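Local atomic coordinates of arylsulfatase (Pseudoalteromonas sp. MB47, PDB entry 7AJ0), a protein that probably removes sulfate groups from fucoidan, a sulfated polysaccharide, as an exo-acting, calcium-binding sulfatase that assembles into hexamers. Residues A27-L41 with T406-Q419. Numbering follows the deposited sequence.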
loop_
_atom_site.group_PDB
_atom_site.type_symbol
_atom_site.label_atom_id
_atom_site.label_comp_id
_atom_site.label_asym_id
_atom_site.label_seq_id
_atom_site.Cartn_x
_atom_site.Cartn_y
_atom_site.Cartn_z
ATOM N N ALA A 27 12.965 -41.602 -1.436
ATOM C CA ALA A 27 12.976 -41.421 0.006
ATOM C C ALA A 27 14.400 -41.516 0.533
ATOM O O ALA A 27 15.265 -42.151 -0.072
ATOM C CB ALA A 27 12.096 -42.466 0.712
ATOM N N ILE A 28 14.631 -40.873 1.669
ATOM C CA ILE A 28 15.939 -40.937 2.325
ATOM C C ILE A 28 16.022 -42.235 3.122
ATOM O O ILE A 28 15.140 -42.498 3.954
ATOM C CB ILE A 28 16.143 -39.725 3.230
ATOM C CG1 ILE A 28 16.142 -38.435 2.410
ATOM C CG2 ILE A 28 17.443 -39.861 4.014
ATOM C CD1 ILE A 28 16.005 -37.178 3.245
ATOM N N PRO A 29 17.045 -43.062 2.909
ATOM C CA PRO A 29 17.167 -44.281 3.718
ATOM C C PRO A 29 17.390 -43.951 5.187
ATOM O O PRO A 29 18.170 -43.062 5.533
ATOM C CB PRO A 29 18.382 -44.998 3.110
ATOM C CG PRO A 29 18.552 -44.400 1.750
ATOM C CD PRO A 29 18.091 -42.979 1.871
ATOM N N ARG A 30 16.682 -44.675 6.052
ATOM C CA ARG A 30 16.881 -44.606 7.501
ATOM C C ARG A 30 17.059 -46.023 8.035
ATOM O O ARG A 30 16.243 -46.521 8.816
ATOM C CB ARG A 30 15.708 -43.905 8.183
ATOM C CG ARG A 30 15.429 -42.498 7.674
ATOM C CD ARG A 30 16.577 -41.543 7.961
ATOM N NE ARG A 30 16.262 -40.180 7.539
ATOM C CZ ARG A 30 17.162 -39.213 7.381
ATOM N NH1 ARG A 30 18.447 -39.454 7.605
ATOM N NH2 ARG A 30 16.776 -38.005 6.989
ATOM N N PRO A 31 18.138 -46.702 7.631
ATOM C CA PRO A 31 18.219 -48.153 7.884
ATOM C C PRO A 31 18.223 -48.532 9.354
ATOM O O PRO A 31 17.670 -49.579 9.711
ATOM C CB PRO A 31 19.531 -48.556 7.185
ATOM C CG PRO A 31 20.319 -47.286 7.071
ATOM C CD PRO A 31 19.314 -46.185 6.907
ATOM N N GLU A 32 18.836 -47.723 10.222
ATOM C CA GLU A 32 18.829 -48.058 11.643
ATOM C C GLU A 32 17.449 -47.828 12.250
ATOM O O GLU A 32 16.972 -48.637 13.054
ATOM C CB GLU A 32 19.891 -47.249 12.384
ATOM C CG GLU A 32 21.320 -47.571 11.961
ATOM C CD GLU A 32 21.657 -49.050 12.088
ATOM O OE1 GLU A 32 21.349 -49.649 13.142
ATOM O OE2 GLU A 32 22.219 -49.614 11.126
ATOM N N GLN A 33 16.788 -46.731 11.875
ATOM C CA GLN A 33 15.412 -46.520 12.309
ATOM C C GLN A 33 14.499 -47.618 11.775
ATOM O O GLN A 33 13.577 -48.063 12.468
ATOM C CB GLN A 33 14.932 -45.140 11.856
ATOM C CG GLN A 33 15.672 -43.983 12.523
ATOM C CD GLN A 33 15.321 -42.622 11.938
ATOM O OE1 GLN A 33 16.151 -41.715 11.924
ATOM N NE2 GLN A 33 14.090 -42.474 11.464
ATOM N N GLU A 34 14.750 -48.078 10.546
ATOM C CA GLU A 34 13.926 -49.134 9.965
ATOM C C GLU A 34 14.077 -50.440 10.738
ATOM O O GLU A 34 13.097 -51.171 10.924
ATOM C CB GLU A 34 14.291 -49.323 8.491
ATOM C CG GLU A 34 13.604 -50.495 7.799
ATOM C CD GLU A 34 12.098 -50.325 7.682
ATOM O OE1 GLU A 34 11.596 -49.206 7.921
ATOM O OE2 GLU A 34 11.415 -51.319 7.351
ATOM N N LYS A 35 15.293 -50.757 11.192
ATOM C CA LYS A 35 15.472 -51.940 12.027
ATOM C C LYS A 35 14.631 -51.848 13.295
ATOM O O LYS A 35 13.988 -52.825 13.696
ATOM C CB LYS A 35 16.944 -52.122 12.389
ATOM C CG LYS A 35 17.775 -52.809 11.323
ATOM C CD LYS A 35 19.219 -52.955 11.780
ATOM C CE LYS A 35 20.188 -52.858 10.612
ATOM N NZ LYS A 35 21.606 -52.807 11.073
ATOM N N VAL A 36 14.631 -50.681 13.944
ATOM C CA VAL A 36 13.825 -50.502 15.148
ATOM C C VAL A 36 12.347 -50.668 14.825
ATOM O O VAL A 36 11.607 -51.334 15.560
ATOM C CB VAL A 36 14.109 -49.127 15.780
ATOM C CG1 VAL A 36 12.991 -48.743 16.736
ATOM C CG2 VAL A 36 15.445 -49.138 16.500
ATOM N N ALA A 37 11.890 -50.065 13.726
ATOM C CA ALA A 37 10.475 -50.142 13.380
ATOM C C ALA A 37 10.058 -51.573 13.062
ATOM O O ALA A 37 8.976 -52.016 13.468
ATOM C CB ALA A 37 10.178 -49.223 12.195
ATOM N N VAL A 38 10.900 -52.311 12.334
ATOM C CA VAL A 38 10.566 -53.691 11.991
ATOM C C VAL A 38 10.448 -54.538 13.252
ATOM O O VAL A 38 9.565 -55.397 13.361
ATOM C CB VAL A 38 11.615 -54.266 11.021
ATOM C CG1 VAL A 38 11.467 -55.776 10.911
ATOM C CG2 VAL A 38 11.487 -53.616 9.652
ATOM N N SER A 39 11.334 -54.308 14.225
ATOM C CA SER A 39 11.291 -55.082 15.460
ATOM C C SER A 39 10.053 -54.749 16.284
ATOM O O SER A 39 9.404 -55.648 16.831
ATOM C CB SER A 39 12.558 -54.829 16.276
ATOM O OG SER A 39 12.435 -55.362 17.582
ATOM N N LYS A 40 9.711 -53.464 16.384
ATOM C CA LYS A 40 8.530 -53.075 17.147
ATOM C C LYS A 40 7.260 -53.643 16.530
ATOM O O LYS A 40 6.373 -54.122 17.244
ATOM C CB LYS A 40 8.444 -51.552 17.233
ATOM C CG LYS A 40 9.443 -50.919 18.184
ATOM C CD LYS A 40 9.330 -49.405 18.148
ATOM C CE LYS A 40 10.018 -48.767 19.335
ATOM N NZ LYS A 40 9.851 -47.289 19.333
ATOM N N LEU A 41 7.152 -53.595 15.201
ATOM C CA LEU A 41 5.970 -54.138 14.540
ATOM C C LEU A 41 5.909 -55.653 14.680
ATOM O O LEU A 41 4.829 -56.217 14.895
ATOM C CB LEU A 41 5.964 -53.732 13.067
ATOM C CG LEU A 41 5.653 -52.262 12.778
ATOM C CD1 LEU A 41 6.030 -51.902 11.348
ATOM C CD2 LEU A 41 4.184 -51.956 13.027
ATOM N N THR A 406 6.986 -45.044 8.400
ATOM C CA THR A 406 6.942 -45.895 9.584
ATOM C C THR A 406 8.254 -45.832 10.359
ATOM O O THR A 406 8.251 -45.793 11.595
ATOM C CB THR A 406 6.621 -47.335 9.181
ATOM O OG1 THR A 406 5.301 -47.391 8.624
ATOM C CG2 THR A 406 6.701 -48.261 10.383
ATOM N N ALA A 407 9.387 -45.821 9.651
ATOM C CA ALA A 407 10.681 -45.689 10.311
ATOM C C ALA A 407 10.857 -44.325 10.965
ATOM O O ALA A 407 11.668 -44.187 11.887
ATOM C CB ALA A 407 11.810 -45.924 9.306
ATOM N N PHE A 408 10.121 -43.315 10.505
ATOM C CA PHE A 408 10.192 -41.985 11.102
ATOM C C PHE A 408 9.316 -41.891 12.343
ATOM O O PHE A 408 9.738 -41.333 13.362
ATOM C CB PHE A 408 9.793 -40.951 10.046
ATOM C CG PHE A 408 9.617 -39.556 10.573
ATOM C CD1 PHE A 408 10.639 -38.917 11.257
ATOM C CD2 PHE A 408 8.435 -38.867 10.347
ATOM C CE1 PHE A 408 10.475 -37.624 11.726
ATOM C CE2 PHE A 408 8.265 -37.575 10.810
ATOM C CZ PHE A 408 9.287 -36.952 11.501
ATOM N N LEU A 409 8.109 -42.462 12.288
ATOM C CA LEU A 409 7.173 -42.344 13.397
ATOM C C LEU A 409 7.514 -43.272 14.558
ATOM O O LEU A 409 7.184 -42.958 15.707
ATOM C CB LEU A 409 5.750 -42.638 12.913
ATOM C CG LEU A 409 5.139 -41.658 11.913
ATOM C CD1 LEU A 409 3.802 -42.175 11.400
ATOM C CD2 LEU A 409 4.971 -40.283 12.538
ATOM N N LEU A 410 8.160 -44.407 14.291
ATOM C CA LEU A 410 8.423 -45.406 15.319
ATOM C C LEU A 410 9.834 -45.330 15.887
ATOM O O LEU A 410 10.177 -46.133 16.761
ATOM C CB LEU A 410 8.176 -46.813 14.762
ATOM C CG LEU A 410 6.782 -47.079 14.197
ATOM C CD1 LEU A 410 6.651 -48.526 13.758
ATOM C CD2 LEU A 410 5.712 -46.733 15.212
ATOM N N ALA A 411 10.655 -44.396 15.421
ATOM C CA ALA A 411 11.997 -44.199 15.949
ATOM C C ALA A 411 12.003 -43.040 16.938
ATOM O O ALA A 411 11.380 -42.002 16.698
ATOM C CB ALA A 411 12.995 -43.923 14.822
ATOM N N ASP A 412 12.703 -43.225 18.055
ATOM C CA ASP A 412 12.869 -42.147 19.021
ATOM C C ASP A 412 13.646 -41.001 18.387
ATOM O O ASP A 412 14.804 -41.169 17.990
ATOM C CB ASP A 412 13.591 -42.655 20.267
ATOM C CG ASP A 412 12.708 -43.528 21.142
ATOM O OD1 ASP A 412 11.479 -43.552 20.914
ATOM O OD2 ASP A 412 13.242 -44.192 22.055
ATOM N N ASN A 413 13.007 -39.838 18.289
ATOM C CA ASN A 413 13.611 -38.658 17.673
ATOM C C ASN A 413 14.187 -39.001 16.303
ATOM O O ASN A 413 15.307 -38.626 15.953
ATOM C CB ASN A 413 14.681 -38.063 18.585
ATOM C CG ASN A 413 14.236 -37.997 20.028
ATOM O OD1 ASN A 413 13.374 -37.194 20.389
ATOM N ND2 ASN A 413 14.819 -38.849 20.865
ATOM N N GLY A 414 13.400 -39.734 15.521
ATOM C CA GLY A 414 13.869 -40.189 14.234
ATOM C C GLY A 414 13.926 -39.075 13.210
ATOM O O GLY A 414 13.305 -38.019 13.346
ATOM N N LYS A 415 14.700 -39.320 12.163
ATOM C CA LYS A 415 14.778 -38.401 11.039
ATOM C C LYS A 415 13.796 -38.823 9.955
ATOM O O LYS A 415 13.518 -40.011 9.764
ATOM C CB LYS A 415 16.202 -38.346 10.491
ATOM C CG LYS A 415 17.197 -37.763 11.486
ATOM C CD LYS A 415 18.614 -37.733 10.931
ATOM C CE LYS A 415 19.586 -37.158 11.951
ATOM N NZ LYS A 415 20.949 -36.972 11.386
ATOM N N SER A 416 13.260 -37.831 9.256
ATOM C CA SER A 416 12.238 -38.078 8.251
ATOM C C SER A 416 12.837 -38.731 7.010
ATOM O O SER A 416 14.006 -38.529 6.673
ATOM C CB SER A 416 11.554 -36.763 7.880
ATOM O OG SER A 416 10.628 -36.940 6.827
ATOM N N ARG A 417 12.018 -39.539 6.335
ATOM C CA ARG A 417 12.392 -40.113 5.052
ATOM C C ARG A 417 12.023 -39.216 3.879
ATOM O O ARG A 417 12.372 -39.540 2.737
ATOM C CB ARG A 417 11.730 -41.487 4.869
ATOM C CG ARG A 417 12.070 -42.472 5.975
ATOM C CD ARG A 417 11.634 -43.897 5.647
ATOM N NE ARG A 417 12.309 -44.422 4.463
ATOM C CZ ARG A 417 11.691 -44.951 3.407
ATOM N NH1 ARG A 417 10.369 -45.052 3.370
ATOM N NH2 ARG A 417 12.408 -45.392 2.386
ATOM N N ARG A 418 11.338 -38.104 4.129
ATOM C CA ARG A 418 10.937 -37.173 3.083
ATOM C C ARG A 418 11.951 -36.043 3.002
ATOM O O ARG A 418 12.273 -35.413 4.015
ATOM C CB ARG A 418 9.540 -36.609 3.352
ATOM C CG ARG A 418 9.121 -35.510 2.388
ATOM C CD ARG A 418 7.663 -35.111 2.583
ATOM N NE ARG A 418 6.739 -36.132 2.092
ATOM C CZ ARG A 418 6.405 -36.288 0.815
ATOM N NH1 ARG A 418 5.557 -37.243 0.464
ATOM N NH2 ARG A 418 6.920 -35.494 -0.113
ATOM N N GLN A 419 12.446 -35.787 1.794
ATOM C CA GLN A 419 13.454 -34.762 1.578
ATOM C C GLN A 419 12.855 -33.428 1.164
ATOM O O GLN A 419 13.425 -32.378 1.484
ATOM C CB GLN A 419 14.442 -35.232 0.507
ATOM C CG GLN A 419 15.713 -34.419 0.431
ATOM C CD GLN A 419 16.728 -35.021 -0.523
ATOM O OE1 GLN A 419 17.922 -35.061 -0.226
ATOM N NE2 GLN A 419 16.257 -35.489 -1.674
#
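The N-terminal arm and the first turns of helix 31-48 pack against the short helix 406-409 and the loop that follows it, and Gln33 and Arg30 supply five of the hydrogen bonds between them. The Gln33 amide is gripped on both ends. Its OE1 accepts from Lys415 N at 2.8 Å, a nearly straight bond. Its NE2 gives one hydrogen to Lys415 O, on a lone pair, and the other to Ala407 O from above the carbonyl plane; both acceptors lie close to the amide plane. Three bonds thus fix the rotation of the amide, and Gln33 CG rests on Ala411 CB at 3.5 Å. Arg30 bends at chi2 (-64°), which turns its guanidinium side-on to Ser416 O; NE reaches that oxygen at 2.9 Å and NH2 at 2.8 Å. Lys415 CB covers one guanidinium face and Ile28 CG2 the opposite one. With an alanine at this position, Ser416 O is likely to lose both donors, and the space between Lys415 CB and Ile28 CG2 would probably be left unfilled. Nearer the chain start, Ile28 N bonds Arg417 O at 2.8 Å. Ala27 CB lies over one face of the Arg417 guanidinium, toward its rim, while Arg417 NH1 bonds Asp404 O. Further along the helix, Ala37 CB and Leu41 CG pack on Leu410 CD1, and the extended Lys40 brings NZ to Leu410 O at 2.8 Å. Lys40 NZ also bonds Met364 O, and Glu34 forms a salt bridge with Arg386. The arrangement is that of an N-terminal helix laid against the outside of an alkaline phosphatase-like sulfatase fold, tied on by side-chain bonds to main-chain atoms.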